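Local coordinates for CELL WALL surface anchor family protein (Streptococcus pneumoniae, PDB 2Y1V), which forms the shaft of the pneumococcal pilus as its major subunit, RrgB, probably joining end to end with further copies into a fibre, at residues T293-N298 against P406-P411; G127-G132 against A204-A209. All coordinates share one frame; numbering follows the deposited sequence.

Contact 1. Residues T293-N298 against P406-P411; sequences TFNYGN and PKPLDP. With NI (nickel (II) ion), chain D.
Pro406 lays CB and CG of its ring against the phenol of Tyr296, the two side chains crossing at about a right angle, with Pro406 CB 3.6 Å from Tyr296 OH. That hydroxyl is hydrogen-bonded to the carbonyl of Gly127, which pins the outer end of the ring. A water lies within hydrogen-bonding distance of both Tyr296 O and Pro406 O and bridges the gap where the backbones diverge. Lys407 contributes its carbonyl, 3.6 Å from Tyr296 CE1, while its side chain leaves the contact, and NZ makes a long, weak ion pair with Asp126. Pro408 CB then presses on Phe294 O and on the amide oxygen of Asn295, OD1, each at 3.4 Å. At Leu409 the chains bond in both directions: Phe294 N reaches Leu409 O at 2.8 Å in a nearly straight bond (171°), and Leu409 N returns to Phe294 O with a more bent one (141°). The two side chains run side by side; with CG of Phe294 anti to the backbone N (chi1 175°), its CD2 meets Leu409 CD1 at 3.7 Å, and Ile163 adjoins both. Asp410 turns OD1 to the nickel ion, 2.4 Å away, and Pro411 adds its carbonyl oxygen; Asp291 and Glu413 complete the coordination seen. A single antiparallel bridge thus ties a proline-rich linker to strand 288-297, ending at a metal site shared by both chain regions.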
loop_
_atom_site.group_PDB
_atom_site.type_symbol
_atom_site.label_atom_id
_atom_site.label_comp_id
_atom_site.label_asym_id
_atom_site.label_seq_id
_atom_site.Cartn_x
_atom_site.Cartn_y
_atom_site.Cartn_z
ATOM N N THR A 293 -4.336 1.090 0.060
ATOM C CA THR A 293 -5.282 2.106 0.500
ATOM C C THR A 293 -6.597 1.921 -0.214
ATOM O O THR A 293 -6.635 1.503 -1.369
ATOM C CB THR A 293 -4.757 3.543 0.272
ATOM O OG1 THR A 293 -3.388 3.604 0.675
ATOM C CG2 THR A 293 -5.554 4.548 1.112
ATOM N N PHE A 294 -7.687 2.216 0.476
ATOM C CA PHE A 294 -9.006 2.117 -0.146
ATOM C C PHE A 294 -9.594 3.500 -0.144
ATOM O O PHE A 294 -9.775 4.108 0.909
ATOM C CB PHE A 294 -9.927 1.161 0.622
ATOM C CG PHE A 294 -11.340 1.123 0.095
ATOM C CD1 PHE A 294 -11.630 0.492 -1.105
ATOM C CD2 PHE A 294 -12.381 1.701 0.812
ATOM C CE1 PHE A 294 -12.935 0.443 -1.596
ATOM C CE2 PHE A 294 -13.699 1.656 0.329
ATOM C CZ PHE A 294 -13.978 1.022 -0.878
ATOM N N ASN A 295 -9.895 3.983 -1.335
ATOM C CA ASN A 295 -10.303 5.352 -1.541
ATOM C C ASN A 295 -11.698 5.364 -2.120
ATOM O O ASN A 295 -11.913 4.889 -3.237
ATOM C CB ASN A 295 -9.326 6.032 -2.490
ATOM C CG ASN A 295 -7.954 6.181 -1.891
ATOM O OD1 ASN A 295 -7.706 7.108 -1.119
ATOM N ND2 ASN A 295 -7.036 5.280 -2.257
ATOM N N TYR A 296 -12.641 5.903 -1.351
ATOM C CA TYR A 296 -14.063 5.770 -1.655
ATOM C C TYR A 296 -14.808 7.059 -1.308
ATOM O O TYR A 296 -14.257 7.963 -0.687
ATOM C CB TYR A 296 -14.659 4.605 -0.858
ATOM C CG TYR A 296 -14.804 4.902 0.627
ATOM C CD1 TYR A 296 -13.697 4.912 1.475
ATOM C CD2 TYR A 296 -16.052 5.175 1.185
ATOM C CE1 TYR A 296 -13.826 5.186 2.864
ATOM C CE2 TYR A 296 -16.192 5.448 2.547
ATOM C CZ TYR A 296 -15.073 5.457 3.374
ATOM O OH TYR A 296 -15.221 5.749 4.712
ATOM N N GLY A 297 -16.061 7.141 -1.725
ATOM C CA GLY A 297 -16.863 8.308 -1.455
ATOM C C GLY A 297 -18.177 8.291 -2.183
ATOM O O GLY A 297 -18.383 7.503 -3.125
ATOM N N ASN A 298 -19.093 9.142 -1.729
ATOM C CA ASN A 298 -20.311 9.388 -2.502
ATOM C C ASN A 298 -20.008 10.310 -3.684
ATOM O O ASN A 298 -20.774 10.380 -4.645
ATOM C CB ASN A 298 -21.401 9.978 -1.604
ATOM C CG ASN A 298 -22.071 8.922 -0.742
ATOM O OD1 ASN A 298 -21.852 7.722 -0.932
ATOM N ND2 ASN A 298 -22.909 9.358 0.189
ATOM N N PRO A 406 -14.920 11.081 2.574
ATOM C CA PRO A 406 -14.389 10.665 3.865
ATOM C C PRO A 406 -12.901 10.373 3.738
ATOM O O PRO A 406 -12.409 10.181 2.625
ATOM C CB PRO A 406 -15.131 9.351 4.171
ATOM C CG PRO A 406 -16.280 9.278 3.174
ATOM C CD PRO A 406 -15.838 10.084 1.987
ATOM N N LYS A 407 -12.199 10.340 4.872
ATOM C CA LYS A 407 -10.823 9.881 4.895
ATOM C C LYS A 407 -10.775 8.470 4.299
ATOM O O LYS A 407 -11.756 7.734 4.379
ATOM C CB LYS A 407 -10.271 9.915 6.326
ATOM C CG LYS A 407 -10.819 8.835 7.273
ATOM C CD LYS A 407 -10.330 9.052 8.718
ATOM C CE LYS A 407 -10.875 7.967 9.654
ATOM N NZ LYS A 407 -10.304 8.044 11.038
ATOM N N PRO A 408 -9.649 8.092 3.677
ATOM C CA PRO A 408 -9.544 6.759 3.064
ATOM C C PRO A 408 -9.374 5.632 4.105
ATOM O O PRO A 408 -8.968 5.900 5.235
ATOM C CB PRO A 408 -8.288 6.883 2.202
ATOM C CG PRO A 408 -7.457 7.902 2.924
ATOM C CD PRO A 408 -8.453 8.914 3.418
ATOM N N LEU A 409 -9.692 4.391 3.739
ATOM C CA LEU A 409 -9.368 3.279 4.613
ATOM C C LEU A 409 -7.918 2.880 4.379
ATOM O O LEU A 409 -7.468 2.774 3.239
ATOM C CB LEU A 409 -10.297 2.090 4.395
ATOM C CG LEU A 409 -11.764 2.327 4.732
ATOM C CD1 LEU A 409 -12.544 1.070 4.454
ATOM C CD2 LEU A 409 -11.950 2.751 6.188
ATOM N N ASP A 410 -7.179 2.668 5.460
ATOM C CA ASP A 410 -5.771 2.364 5.323
ATOM C C ASP A 410 -5.422 1.249 6.276
ATOM O O ASP A 410 -5.098 1.504 7.437
ATOM C CB ASP A 410 -4.913 3.601 5.593
ATOM C CG ASP A 410 -3.491 3.470 5.052
ATOM O OD1 ASP A 410 -3.195 2.486 4.344
ATOM O OD2 ASP A 410 -2.655 4.374 5.332
ATOM N N PRO A 411 -5.499 0.003 5.790
ATOM C CA PRO A 411 -5.135 -1.136 6.610
ATOM C C PRO A 411 -3.623 -1.224 6.842
ATOM O O PRO A 411 -2.827 -0.765 6.018
ATOM C CB PRO A 411 -5.598 -2.341 5.776
ATOM C CG PRO A 411 -5.570 -1.886 4.385
ATOM C CD PRO A 411 -5.869 -0.391 4.418
HETATM NI NI NI D . -1.794 0.554 4.127
HETATM O O HOH W 1 -12.014 8.264 0.589
#

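Contact 2. Residues G127-G132 against A204-A209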
loop_
_atom_site.group_PDB
_atom_site.type_symbol
_atom_site.label_atom_id
_atom_site.label_comp_id
_atom_site.label_asym_id
_atom_site.label_seq_id
_atom_site.Cartn_x
_atom_site.Cartn_y
_atom_site.Cartn_z
ATOM N N GLY A 127 -15.859 8.936 9.392
ATOM C CA GLY A 127 -15.865 8.769 7.945
ATOM C C GLY A 127 -17.051 7.994 7.398
ATOM O O GLY A 127 -16.911 7.229 6.443
ATOM N N ALA A 128 -18.225 8.174 7.993
ATOM C CA ALA A 128 -19.414 7.526 7.447
ATOM C C ALA A 128 -20.028 8.394 6.352
ATOM O O ALA A 128 -19.930 9.625 6.382
ATOM C CB ALA A 128 -20.430 7.233 8.544
ATOM N N THR A 129 -20.640 7.745 5.373
ATOM C CA THR A 129 -21.295 8.449 4.290
ATOM C C THR A 129 -22.782 8.135 4.354
ATOM O O THR A 129 -23.189 7.114 4.933
ATOM C CB THR A 129 -20.740 8.033 2.891
ATOM O OG1 THR A 129 -20.846 6.620 2.718
ATOM C CG2 THR A 129 -19.296 8.398 2.737
ATOM N N LEU A 130 -23.592 8.996 3.749
ATOM C CA LEU A 130 -25.027 8.783 3.720
ATOM C C LEU A 130 -25.357 7.581 2.844
ATOM O O LEU A 130 -24.877 7.495 1.706
ATOM C CB LEU A 130 -25.733 10.017 3.173
ATOM C CG LEU A 130 -25.629 11.255 4.042
ATOM C CD1 LEU A 130 -26.270 12.438 3.349
ATOM C CD2 LEU A 130 -26.246 11.005 5.421
ATOM N N THR A 131 -26.175 6.666 3.372
ATOM C CA THR A 131 -26.612 5.489 2.623
ATOM C C THR A 131 -28.097 5.497 2.223
ATOM O O THR A 131 -28.431 5.825 1.094
ATOM C CB THR A 131 -26.321 4.185 3.388
ATOM O OG1 THR A 131 -26.805 4.292 4.733
ATOM C CG2 THR A 131 -24.828 3.894 3.394
ATOM N N GLY A 132 -28.982 5.114 3.138
ATOM C CA GLY A 132 -30.415 5.011 2.833
ATOM C C GLY A 132 -31.179 6.309 3.017
ATOM O O GLY A 132 -30.729 7.219 3.712
ATOM N N ALA A 204 -25.173 1.485 0.062
ATOM C CA ALA A 204 -24.052 2.349 -0.212
ATOM C C ALA A 204 -24.362 3.193 -1.443
ATOM O O ALA A 204 -25.094 2.754 -2.322
ATOM C CB ALA A 204 -22.799 1.521 -0.429
ATOM N N ASN A 205 -23.812 4.406 -1.501
ATOM C CA ASN A 205 -23.971 5.228 -2.688
ATOM C C ASN A 205 -22.636 5.698 -3.222
ATOM O O ASN A 205 -22.463 6.897 -3.420
ATOM C CB ASN A 205 -24.814 6.463 -2.387
ATOM C CG ASN A 205 -26.226 6.127 -2.036
ATOM O OD1 ASN A 205 -26.933 5.490 -2.816
ATOM N ND2 ASN A 205 -26.664 6.569 -0.856
ATOM N N TYR A 206 -21.693 4.778 -3.439
ATOM C CA TYR A 206 -20.357 5.191 -3.895
ATOM C C TYR A 206 -20.263 5.623 -5.352
ATOM O O TYR A 206 -20.791 4.962 -6.258
ATOM C CB TYR A 206 -19.281 4.145 -3.597
ATOM C CG TYR A 206 -19.157 3.795 -2.142
ATOM C CD1 TYR A 206 -19.731 4.594 -1.159
ATOM C CD2 TYR A 206 -18.443 2.685 -1.742
ATOM C CE1 TYR A 206 -19.626 4.263 0.180
ATOM C CE2 TYR A 206 -18.321 2.358 -0.399
ATOM C CZ TYR A 206 -18.922 3.135 0.542
ATOM O OH TYR A 206 -18.788 2.802 1.853
ATOM N N ALA A 207 -19.579 6.750 -5.545
ATOM C CA ALA A 207 -19.237 7.259 -6.866
ATOM C C ALA A 207 -17.875 6.714 -7.261
ATOM O O ALA A 207 -17.599 6.516 -8.443
ATOM C CB ALA A 207 -19.225 8.797 -6.879
ATOM N N THR A 208 -17.047 6.454 -6.253
ATOM C CA THR A 208 -15.722 5.882 -6.435
ATOM C C THR A 208 -15.564 4.724 -5.458
ATOM O O THR A 208 -16.181 4.718 -4.391
ATOM C CB THR A 208 -14.602 6.935 -6.145
ATOM O OG1 THR A 208 -14.670 7.984 -7.117
ATOM C CG2 THR A 208 -13.234 6.322 -6.239
ATOM N N ALA A 209 -14.730 3.763 -5.829
ATOM C CA ALA A 209 -14.327 2.661 -4.963
ATOM C C ALA A 209 -13.090 2.011 -5.583
ATOM O O ALA A 209 -13.167 1.072 -6.384
ATOM C CB ALA A 209 -15.443 1.663 -4.755
HETATM O O HOH W 2 -22.757 5.770 0.665
#
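Thr131 and Asn205 bury the largest areas here, and their link runs from the asparagine amide to the backbone of the strand. Asn205 ND2 donates to Thr131 O at 2.7 Å, lying in the carbonyl plane on a lone pair, although the hydrogen bond is bent at the hydrogen (134°). The same nitrogen gives a longer bond, 3.3 Å, to Leu130 O; this one is straighter (155°), but the donor stands above the carbonyl plane and off the lone pair. With CG anti to its own carbonyl carbon (chi1 -66°), Asn205 extends the amide toward two successive carbonyls. Thr131 adds an apolar touch through its methyl, CG2 lying 4.0 Å from Ala204 CA, while its hydroxyl turns to Thr157 on the adjoining strand 149-167. Thr129 comes next in buried area: its OG1 sits at the edge of the Tyr206 ring, in plane, 3.7 Å from CE1, and donates to a water. Ala204 CB lies over the centre of one face of that ring. The water in turn donates to Leu130 O and accepts from Asn205 N. Leu130 O takes a further bond from Asn298 ND2, whereas Tyr206 OH is buried without a polar partner. Bonds to consecutive carbonyls, with the water fixing Asn205 N, thus hold this loop against strand 129-134 at set positions without strand pairing, and satisfy Leu130 O within a buried contact.

In the fold
Both contacts are largely buried, but contact 1 lies nearer the middle of the elongated chain and has an exposed flank at Lys407, Pro408 and Asp410, while contact 2 has no exposed touching residue. They share a sheet: strand 288-297 of contact 1 pairs with strand 208-214, on which 204-209 ends, and Gly297 O probably accepts from Ala207 N. Tyr296 and Asn298 reach 127-132 as well, so the four segments interlock around the meeting Tyr206 and Tyr296 rings. Contact 1 rests on backbone pairing, apolar side chains and nickel; contact 2 relies mainly on an amide and a water bound to main-chain carbonyls, where strand 129-134, of a different sheet, meets the loop leading into strand 208-214.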